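Local coordinates for protein transcriptional regulator, IclR family (PDB 5TJJ) that probably binds DNA through an N-terminal helix-turn-helix domain and regulates transcription, at residues G39-K42 and T43-L46. Numbering follows the deposited sequence.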
loop_
_atom_site.group_PDB
_atom_site.type_symbol
_atom_site.label_atom_id
_atom_site.label_comp_id
_atom_site.label_asym_id
_atom_site.label_seq_id
_atom_site.Cartn_x
_atom_site.Cartn_y
_atom_site.Cartn_z
ATOM N N GLY A 39 -14.210 -21.255 3.228
ATOM C CA GLY A 39 -15.436 -21.910 3.676
ATOM C C GLY A 39 -16.686 -21.274 3.084
ATOM O O GLY A 39 -17.711 -21.162 3.766
ATOM N N VAL A 40 -16.601 -20.872 1.816
ATOM C CA VAL A 40 -17.717 -20.284 1.097
ATOM C C VAL A 40 -18.042 -21.151 -0.111
ATOM O O VAL A 40 -17.181 -21.834 -0.661
ATOM C CB VAL A 40 -17.394 -18.839 0.672
ATOM C CG1 VAL A 40 -18.461 -18.254 -0.272
ATOM C CG2 VAL A 40 -17.256 -17.981 1.930
ATOM N N ASN A 41 -19.315 -21.153 -0.478
ATOM C CA ASN A 41 -19.798 -21.827 -1.670
ATOM C C ASN A 41 -19.032 -21.343 -2.928
ATOM O O ASN A 41 -18.898 -20.135 -3.139
ATOM C CB ASN A 41 -21.301 -21.558 -1.760
ATOM C CG ASN A 41 -21.848 -21.763 -3.133
ATOM O OD1 ASN A 41 -21.715 -20.894 -3.994
ATOM N ND2 ASN A 41 -22.476 -22.906 -3.351
ATOM N N LYS A 42 -18.546 -22.288 -3.744
ATOM C CA LYS A 42 -17.716 -21.975 -4.939
ATOM C C LYS A 42 -18.364 -21.025 -5.950
ATOM O O LYS A 42 -17.681 -20.197 -6.524
ATOM C CB LYS A 42 -17.293 -23.250 -5.687
ATOM C CG LYS A 42 -16.084 -23.930 -5.083
ATOM C CD LYS A 42 -15.876 -25.341 -5.628
ATOM C CE LYS A 42 -15.125 -25.313 -6.950
ATOM N NZ LYS A 42 -14.960 -26.675 -7.546
ATOM N N THR A 43 -19.662 -21.180 -6.194
ATOM C CA THR A 43 -20.375 -20.275 -7.084
ATOM C C THR A 43 -20.347 -18.839 -6.575
ATOM O O THR A 43 -20.013 -17.939 -7.313
ATOM C CB THR A 43 -21.827 -20.740 -7.287
ATOM O OG1 THR A 43 -21.802 -22.016 -7.917
ATOM C CG2 THR A 43 -22.625 -19.757 -8.161
ATOM N N THR A 44 -20.683 -18.639 -5.308
ATOM C CA THR A 44 -20.580 -17.324 -4.655
ATOM C C THR A 44 -19.215 -16.698 -4.911
ATOM O O THR A 44 -19.129 -15.542 -5.320
ATOM C CB THR A 44 -20.866 -17.446 -3.135
ATOM O OG1 THR A 44 -22.103 -18.138 -2.952
ATOM C CG2 THR A 44 -20.977 -16.104 -2.477
ATOM N N CYS A 45 -18.159 -17.484 -4.710
ATOM C CA CYS A 45 -16.783 -17.058 -5.010
ATOM C C CYS A 45 -16.499 -16.673 -6.442
ATOM O O CYS A 45 -15.726 -15.754 -6.687
ATOM C CB CYS A 45 -15.800 -18.179 -4.714
ATOM S SG CYS A 45 -15.262 -18.184 -3.026
ATOM N N LEU A 46 -17.048 -17.431 -7.379
ATOM C CA LEU A 46 -16.775 -17.181 -8.782
ATOM C C LEU A 46 -17.272 -15.791 -9.155
ATOM O O LEU A 46 -16.525 -15.004 -9.728
ATOM C CB LEU A 46 -17.389 -18.263 -9.705
ATOM C CG LEU A 46 -16.883 -18.232 -11.158
ATOM C CD1 LEU A 46 -15.342 -18.194 -11.224
ATOM C CD2 LEU A 46 -17.430 -19.369 -12.012
#
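The flat amide of Asn41 meets Thr44 in two ways, in its own plane and above it. In the plane, OD1 of Asn41 accepts from Thr44 N at 2.8 Å, and the N-H points almost straight at it (173°). Above the plane, Thr44 OG1 donates to the same Asn41 OD1 at 3.0 Å, 37° out of the carbonyl plane. Two bonds from one residue thus grip a single oxygen and limit rotation of the amide. This is the N-cap of helix 42-54. Asn41 CG stands anti to the backbone N (chi1 160°), which carries the amide to the start of the helix, where OD1 meets the N-H of Thr44. Thr44 OG1 lies beside its own backbone N, which lets the hydroxyl reach the oxygen that N-H already holds.

The backbone of Asn41 also serves the turn: its O accepts from Cys45 N at 3.2 Å. Next, Lys42 O accepts from Leu46 N at 3.0 Å. Val40 adds an apolar contact, with CG1 3.8 Å from Thr44 CB and 4.2 Å from Cys45 SG. The Val40 and Thr44 side chains cross at about a right angle.

Gly39, with positive phi, ends helix 31-38 in a Schellman motif. Residues 39-41 join helix 31-38 to helix 42-54 and form the turn of the helix-turn-helix; helix 42-54 is probably its recognition helix. Val40 and Thr44 pack on Leu13 of helix 9-21. Cys45 rests on Leu31 and Ala35 of helix 31-38, and Lys42 NZ hydrogen-bonds Thr32 OG1 on the same helix.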